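Local coordinates for VapB family protein (Caulobacter crescentus, PDB 5K8J) that acts as the antitoxin of the VapBC1 pair, inhibiting the ribonuclease toxin VapC through a flexible pseudo-palindromic motif and binding DNA, at the interface of chains A and B and the interface of chains A and C. Coordinates in Å, arbitrary orientation; residue numbers count along the deposited sequence, not the author numbering. Chains: chain A/B, VapB family protein; chain C, Ribonuclease VapC.

Contact 1: the interface of chains A and B. Residues chain A 36-40, 51; chain B 8-12, 29.
The carbonyl oxygen of B:Gly12 takes a hydrogen bond from A:Leu37 N at 2.7 Å, lying in the carbonyl plane. This pairing belongs to the dimer of the AbrB-like N-terminal domain of VapB antitoxins, where strand 37-42 of chain A runs antiparallel to strand 7-12 of chain B. B:Gly12 N returns the bond to A:Leu37 O at 3.0 Å, and A:Leu39 and B:Ala10 exchange a second pair. There B:Ala10 N donates in plane to A:Leu39 O, whereas A:Leu39 N meets B:Ala10 O from above its carbonyl plane, 29° out of it.

Side chains add apolar contacts. A:Leu39 CB packs against the CD1 methyl of B:Leu29 at 3.5 Å. B:Arg9 holds CG in the crowded position between N and carbonyl carbon (chi1 75°) and bends at chi3 (61°). It thus runs alongside A:Ile40 and lays one guanidinium face, near its rim, over the CD1 methyl, which is 3.8 Å from B:Arg9 CZ. B:Thr11 crosses A:Thr38 obliquely, its CG2 methyl 4.0 Å from A:Thr38 OG1. Within chain A that hydroxyl also shares a hydrogen bond with A:Ser51 OG at 2.7 Å.

Contact 2: the interface of chains A and C. Residues chain A 74-76, 78-79; chain C 6-8, 40, 91-95, 98.
With CG anti to the backbone N (chi1 177°) and the chain extended to NE, A:Arg74 reaches straight into the acidic active site of the PIN-domain ribonuclease, while A:Glu76 bends at chi2 (-93°) to lay its carboxylate over that of C:Asp95. A:Arg74 grips C:Glu40 side-on: NE donates to OE1 at 2.8 Å, within the guanidinium plane, and NH2 to OE2 at 2.9 Å, each on a syn lone pair. C:Thr7 OG1 also donates to C:Glu40 OE2, from above the carboxylate plane, steadying it. The guanidinium is sandwiched between A:Glu76 CG and C:Thr7 CB, the latter over its centre. Water 2, at its edge, carries A:Arg74 NH2 to C:Asp6 OD1 and C:Asp95 OD1, the predicted magnesium ligands; the arginine's charge may partly offset that of the two acids.

A:Glu76 OE1 accepts C:Asp95 N at 2.9 Å on its anti lone pair, and the two carboxylates stack, A:Glu76 CD lying 3.6 Å from C:Asp95 CG. A:Glu76 OE2 lies 2.4 Å from the carbonyl O of poorly ordered C:Arg91; these two acceptors would clash unless A:Glu76 is protonated and donates to the carbonyl, which the nearby C:Asp95 carboxylate might favour, though protonation is not seen. C:Val93 CG1 sits over the A:Phe79 ring face, 3.5 Å from its centroid, with C:Val94 CG2 at the ring edge. The antitoxin contributes a coil segment beyond helix 55-64, lying across the start of helix 93-104 and beside helices 7-15 and 35-45 of VapC.

Contact 3: the interface of chains A and C. Residues chain A 40, 42, 45, 47, 49; chain C 2, 29-30, 32, 105.
The methyl of C:Ala30 carries much of this small, largely apolar contact between antitoxin and toxin. Its CB touches CE2 of the A:Tyr49 ring at 3.7 Å and the CG2 methyl of A:Thr47 at 3.9 Å, while the backbone of the same alanine is met by the tip of A:Ile40, CD1 lying 3.9 Å from C:Ala30 CA. Beside it, C:Ala2 CB approaches A:Thr47 OG1 at 3.7 Å, so that A:Thr47 spreads its two branches between the two alanines.

Its torsion sets this division: OG1 stands anti to the carbonyl carbon (chi1 -60°) and CG2 anti to the backbone N. A:Tyr49 takes the crowded position between its N and carbonyl carbon (chi1 57°), which swings the ring towards C:Ala30.

Direct polar bonds are absent, and water makes the polar links. Water 4 joins A:Thr47 OG1, at 2.8 Å, to the carbonyl O of C:His105, at 3.0 Å. Water 5 lies 2.8 Å from C:Ala2 N, the first modelled residue of the toxin, and also bonds to A:Ser42 OG. The antitoxin side is formed by strands 37-42 and 45-50, against which VapC sets its N-terminus, the loop leading into strand 31-34 and the loop following helix 93-104.

Contact 1: the interface of chains A and B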
# COMPACT_ATOMS: atom_id res chain seq x y z
N GLU A 36 -17.03 12.00 20.68
CA GLU A 36 -16.01 12.87 21.25
C GLU A 36 -14.65 12.22 21.06
O GLU A 36 -14.49 11.02 21.30
CB GLU A 36 -16.29 13.12 22.72
CG GLU A 36 -15.35 14.15 23.34
CD GLU A 36 -15.98 14.84 24.52
OE1 GLU A 36 -16.77 14.19 25.24
OE2 GLU A 36 -15.69 16.04 24.72
N LEU A 37 -13.68 13.01 20.60
CA LEU A 37 -12.34 12.53 20.31
C LEU A 37 -11.35 13.21 21.23
O LEU A 37 -11.52 14.38 21.62
CB LEU A 37 -11.93 12.81 18.87
CG LEU A 37 -12.88 12.22 17.82
CD1 LEU A 37 -12.49 12.70 16.43
CD2 LEU A 37 -12.88 10.75 17.87
N THR A 38 -10.31 12.46 21.57
CA THR A 38 -9.11 12.98 22.19
C THR A 38 -8.03 13.11 21.11
O THR A 38 -7.83 12.19 20.30
CB THR A 38 -8.65 12.04 23.31
OG1 THR A 38 -9.59 12.12 24.40
CG2 THR A 38 -7.29 12.43 23.80
N LEU A 39 -7.36 14.25 21.09
CA LEU A 39 -6.32 14.58 20.12
C LEU A 39 -5.06 14.91 20.90
O LEU A 39 -5.06 15.85 21.70
CB LEU A 39 -6.72 15.78 19.26
CG LEU A 39 -7.99 15.62 18.41
CD1 LEU A 39 -9.22 15.99 19.19
CD2 LEU A 39 -7.86 16.51 17.17
N ILE A 40 -4.00 14.16 20.66
CA ILE A 40 -2.76 14.37 21.40
C ILE A 40 -1.60 14.44 20.43
O ILE A 40 -1.40 13.52 19.62
CB ILE A 40 -2.51 13.25 22.43
CG1 ILE A 40 -3.71 13.09 23.35
CG2 ILE A 40 -1.27 13.60 23.26
CD1 ILE A 40 -3.58 11.92 24.35
N SER A 51 -12.71 9.57 23.02
CA SER A 51 -12.60 9.92 24.44
C SER A 51 -13.48 8.98 25.26
O SER A 51 -14.71 8.99 25.12
CB SER A 51 -13.03 11.36 24.67
OG SER A 51 -12.25 12.26 23.91
N ALA B 8 0.96 18.47 23.41
CA ALA B 8 -0.26 19.26 23.56
C ALA B 8 -1.46 18.35 23.32
O ALA B 8 -1.35 17.33 22.63
CB ALA B 8 -0.30 20.44 22.59
N ARG B 9 -2.59 18.70 23.91
CA ARG B 9 -3.77 17.87 23.73
C ARG B 9 -5.05 18.70 23.74
O ARG B 9 -5.10 19.79 24.29
CB ARG B 9 -3.83 16.76 24.78
CG ARG B 9 -4.25 17.16 26.17
CD ARG B 9 -4.34 15.89 27.04
NE ARG B 9 -3.04 15.21 27.12
CZ ARG B 9 -2.86 13.94 27.49
NH1 ARG B 9 -3.89 13.17 27.81
NH2 ARG B 9 -1.63 13.44 27.51
N ALA B 10 -6.09 18.15 23.10
CA ALA B 10 -7.39 18.80 23.03
C ALA B 10 -8.46 17.71 22.95
O ALA B 10 -8.16 16.53 22.80
CB ALA B 10 -7.49 19.73 21.82
N THR B 11 -9.72 18.12 23.08
CA THR B 11 -10.83 17.24 22.77
C THR B 11 -11.75 17.95 21.78
O THR B 11 -11.78 19.18 21.72
CB THR B 11 -11.62 16.83 24.01
OG1 THR B 11 -12.03 18.00 24.73
CG2 THR B 11 -10.78 15.92 24.90
N GLY B 12 -12.47 17.16 21.00
CA GLY B 12 -13.41 17.74 20.06
C GLY B 12 -14.13 16.67 19.29
O GLY B 12 -13.86 15.48 19.43
N LEU B 29 -1.94 22.13 18.24
CA LEU B 29 -1.94 20.82 17.59
C LEU B 29 -1.73 20.91 16.09
O LEU B 29 -1.47 19.88 15.46
CB LEU B 29 -3.26 20.08 17.84
CG LEU B 29 -3.65 19.63 19.26
CD1 LEU B 29 -4.94 18.82 19.21
CD2 LEU B 29 -2.56 18.80 19.92

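Contact 2: the interface of chains A and C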
# COMPACT_ATOMS: atom_id res chain seq x y z
N ARG A 74 2.80 -14.78 31.57
CA ARG A 74 2.41 -14.77 30.16
C ARG A 74 2.98 -15.99 29.43
O ARG A 74 4.12 -16.39 29.69
CB ARG A 74 2.90 -13.48 29.52
CG ARG A 74 2.62 -13.37 28.05
CD ARG A 74 3.27 -12.16 27.50
NE ARG A 74 2.95 -11.93 26.10
CZ ARG A 74 3.70 -11.18 25.30
NH1 ARG A 74 4.80 -10.61 25.76
NH2 ARG A 74 3.36 -10.99 24.06
N ASP A 75 2.35 -16.40 28.34
CA ASP A 75 3.03 -17.24 27.34
C ASP A 75 3.20 -16.46 26.02
O ASP A 75 2.22 -16.31 25.29
CB ASP A 75 2.23 -18.53 27.08
CG ASP A 75 1.24 -18.90 28.23
OD1 ASP A 75 1.68 -19.39 29.30
OD2 ASP A 75 0.01 -18.76 28.02
N GLU A 76 4.42 -15.96 25.67
CA GLU A 76 4.59 -15.20 24.40
C GLU A 76 4.79 -16.09 23.18
O GLU A 76 4.51 -15.67 22.03
CB GLU A 76 5.78 -14.21 24.46
CG GLU A 76 5.90 -13.20 23.27
CD GLU A 76 6.80 -13.66 22.09
OE1 GLU A 76 6.81 -13.03 20.99
OE2 GLU A 76 7.50 -14.68 22.26
N LEU A 78 3.65 -18.58 21.09
CA LEU A 78 2.33 -19.02 20.67
C LEU A 78 2.30 -19.55 19.24
O LEU A 78 1.40 -20.33 18.89
CB LEU A 78 1.34 -17.87 20.80
CG LEU A 78 1.13 -17.33 22.21
CD1 LEU A 78 0.09 -16.20 22.17
CD2 LEU A 78 0.70 -18.45 23.13
N PHE A 79 3.25 -19.15 18.39
CA PHE A 79 3.10 -19.50 16.99
C PHE A 79 3.63 -20.90 16.75
O PHE A 79 4.74 -21.24 17.20
CB PHE A 79 3.77 -18.48 16.07
CG PHE A 79 2.86 -17.36 15.74
CD1 PHE A 79 2.16 -17.37 14.56
CD2 PHE A 79 2.60 -16.35 16.66
CE1 PHE A 79 1.25 -16.36 14.25
CE2 PHE A 79 1.69 -15.32 16.37
CZ PHE A 79 1.00 -15.35 15.15
N ASP C 6 3.53 -3.16 25.90
CA ASP C 6 3.70 -4.59 25.63
C ASP C 6 2.69 -5.38 26.45
O ASP C 6 2.17 -4.93 27.48
CB ASP C 6 5.12 -5.04 25.95
CG ASP C 6 5.52 -6.36 25.25
OD1 ASP C 6 4.70 -6.94 24.47
OD2 ASP C 6 6.68 -6.80 25.49
N THR C 7 2.42 -6.60 26.00
CA THR C 7 1.39 -7.39 26.69
C THR C 7 1.69 -7.56 28.18
O THR C 7 0.77 -7.51 29.01
CB THR C 7 1.26 -8.75 26.02
OG1 THR C 7 0.89 -8.54 24.66
CG2 THR C 7 0.24 -9.62 26.73
N ASN C 8 2.95 -7.83 28.53
CA ASN C 8 3.31 -8.08 29.92
C ASN C 8 2.94 -6.89 30.78
O ASN C 8 2.44 -7.03 31.90
CB ASN C 8 4.81 -8.36 30.03
CG ASN C 8 5.66 -7.34 29.18
OD1 ASN C 8 5.25 -6.20 28.98
ND2 ASN C 8 6.83 -7.75 28.69
N GLU C 40 -4.38 -11.94 24.01
CA GLU C 40 -3.67 -12.58 25.10
C GLU C 40 -4.35 -12.31 26.43
O GLU C 40 -4.48 -13.23 27.25
CB GLU C 40 -2.21 -12.12 25.11
CG GLU C 40 -1.43 -12.48 23.86
CD GLU C 40 0.04 -12.11 24.04
OE1 GLU C 40 0.73 -12.89 24.74
OE2 GLU C 40 0.45 -11.00 23.58
N ARG C 91 9.91 -17.75 17.75
CA ARG C 91 9.67 -17.43 19.17
C ARG C 91 9.19 -16.00 19.36
O ARG C 91 8.41 -15.73 20.27
CB ARG C 91 10.94 -17.67 19.99
CG ARG C 91 10.80 -17.28 21.44
CD ARG C 91 12.10 -17.58 22.21
NE ARG C 91 13.19 -16.69 21.80
CZ ARG C 91 13.34 -15.45 22.24
NH1 ARG C 91 12.47 -14.92 23.09
NH2 ARG C 91 14.36 -14.72 21.80
N LYS C 92 9.60 -15.08 18.49
CA LYS C 92 9.31 -13.66 18.68
C LYS C 92 8.26 -13.11 17.73
O LYS C 92 8.14 -11.89 17.57
CB LYS C 92 10.62 -12.86 18.58
CG LYS C 92 11.67 -13.27 19.60
CD LYS C 92 12.71 -12.17 19.82
CE LYS C 92 13.66 -12.11 18.66
NZ LYS C 92 14.72 -11.07 18.94
N VAL C 93 7.44 -13.96 17.10
CA VAL C 93 6.44 -13.45 16.18
C VAL C 93 5.52 -12.44 16.86
O VAL C 93 5.28 -11.35 16.33
CB VAL C 93 5.63 -14.60 15.53
CG1 VAL C 93 4.48 -14.04 14.72
CG2 VAL C 93 6.54 -15.46 14.66
N VAL C 94 4.94 -12.79 18.01
CA VAL C 94 3.98 -11.88 18.67
C VAL C 94 4.66 -10.55 19.01
O VAL C 94 4.12 -9.48 18.74
CB VAL C 94 3.38 -12.52 19.93
CG1 VAL C 94 2.61 -11.46 20.72
CG2 VAL C 94 2.45 -13.65 19.55
N ASP C 95 5.84 -10.63 19.62
CA ASP C 95 6.68 -9.47 19.91
C ASP C 95 6.78 -8.55 18.70
O ASP C 95 6.59 -7.33 18.77
CB ASP C 95 8.11 -9.90 20.26
CG ASP C 95 8.30 -10.46 21.67
OD1 ASP C 95 7.45 -10.24 22.55
OD2 ASP C 95 9.40 -11.05 21.89
N ILE C 98 3.47 -6.79 17.56
CA ILE C 98 3.11 -5.61 18.35
C ILE C 98 4.07 -4.46 18.06
O ILE C 98 3.66 -3.30 17.89
CB ILE C 98 3.03 -5.97 19.84
CG1 ILE C 98 2.01 -7.10 20.05
CG2 ILE C 98 2.64 -4.71 20.63
CD1 ILE C 98 1.94 -7.62 21.45
O HOH W 1 5.26 -15.57 19.27
O HOH W 2 5.05 -9.12 22.92
O HOH W 3 -0.07 -15.28 25.70

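Contact 3: the interface of chains A and C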
# COMPACT_ATOMS: atom_id res chain seq x y z
N ILE A 40 -4.00 14.16 20.66
CA ILE A 40 -2.76 14.37 21.40
C ILE A 40 -1.60 14.44 20.43
O ILE A 40 -1.40 13.52 19.62
CB ILE A 40 -2.51 13.25 22.43
CG1 ILE A 40 -3.71 13.09 23.35
CG2 ILE A 40 -1.27 13.60 23.26
CD1 ILE A 40 -3.58 11.92 24.35
N SER A 42 2.55 14.65 19.95
CA SER A 42 3.89 14.52 20.50
C SER A 42 4.85 14.78 19.36
O SER A 42 4.89 13.99 18.41
CB SER A 42 4.11 13.12 21.10
OG SER A 42 5.46 12.95 21.51
N VAL A 45 3.75 14.12 15.56
CA VAL A 45 2.82 13.01 15.44
C VAL A 45 1.56 13.33 16.24
O VAL A 45 1.61 13.59 17.45
CB VAL A 45 3.43 11.69 15.93
CG1 VAL A 45 2.47 10.55 15.76
CG2 VAL A 45 4.71 11.41 15.15
N THR A 47 -2.13 11.89 17.48
CA THR A 47 -2.84 10.65 17.73
C THR A 47 -4.26 11.00 18.17
O THR A 47 -4.45 11.83 19.07
CB THR A 47 -2.14 9.83 18.82
OG1 THR A 47 -0.81 9.52 18.41
CG2 THR A 47 -2.87 8.53 19.08
N TYR A 49 -8.27 9.46 19.02
CA TYR A 49 -9.02 8.26 19.39
C TYR A 49 -10.25 8.68 20.18
O TYR A 49 -10.34 9.82 20.65
CB TYR A 49 -8.15 7.26 20.19
CG TYR A 49 -7.55 7.80 21.44
CD1 TYR A 49 -8.25 7.73 22.65
CD2 TYR A 49 -6.31 8.41 21.44
CE1 TYR A 49 -7.73 8.25 23.82
CE2 TYR A 49 -5.78 8.94 22.62
CZ TYR A 49 -6.49 8.84 23.80
OH TYR A 49 -5.99 9.35 24.97
N ALA C 2 2.93 9.09 21.56
CA ALA C 2 2.11 7.93 21.95
C ALA C 2 2.97 6.72 22.32
O ALA C 2 4.11 6.60 21.90
CB ALA C 2 1.15 7.56 20.85
N GLY C 29 1.71 11.00 27.00
CA GLY C 29 1.20 10.80 25.67
C GLY C 29 0.06 9.80 25.68
O GLY C 29 -0.32 9.25 26.72
N ALA C 30 -0.48 9.58 24.49
CA ALA C 30 -1.55 8.60 24.33
C ALA C 30 -1.02 7.21 24.67
O ALA C 30 0.10 6.84 24.29
CB ALA C 30 -2.06 8.61 22.89
N LEU C 32 -1.76 3.25 24.07
CA LEU C 32 -2.43 2.42 23.07
C LEU C 32 -2.23 0.96 23.42
O LEU C 32 -1.18 0.57 23.91
CB LEU C 32 -1.88 2.68 21.67
CG LEU C 32 -1.69 4.14 21.26
CD1 LEU C 32 -1.12 4.21 19.84
CD2 LEU C 32 -3.00 4.92 21.34
N HIS C 105 2.38 3.28 13.72
CA HIS C 105 1.74 4.41 14.35
C HIS C 105 2.73 5.35 15.04
O HIS C 105 2.30 6.24 15.79
CB HIS C 105 0.67 3.92 15.32
CG HIS C 105 -0.53 3.41 14.59
ND1 HIS C 105 -1.60 4.20 14.26
CD2 HIS C 105 -0.76 2.20 14.03
CE1 HIS C 105 -2.46 3.51 13.54
NE2 HIS C 105 -1.97 2.30 13.36
O HOH W 4 -0.17 7.11 17.19
O HOH W 5 4.81 10.38 23.23

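Contacts 1 and 3 lie about 10 Å apart between the centres of their C-alpha atoms and share A:Ile40, whose CD1 methyl meets chain B and chain C alike. Strand 37-42 therefore serves both the antitoxin dimer and the seat for the toxin, so the two associations may support each other. Contact 2 stands about 23 Å from contact 3 and 31 Å from contact 1, at the far end of the same antitoxin chain. Chain A thus holds VapC at two separated places, contact 3 by its folded domain and contact 2 by a coil segment that occupies the active site and so probably blocks it.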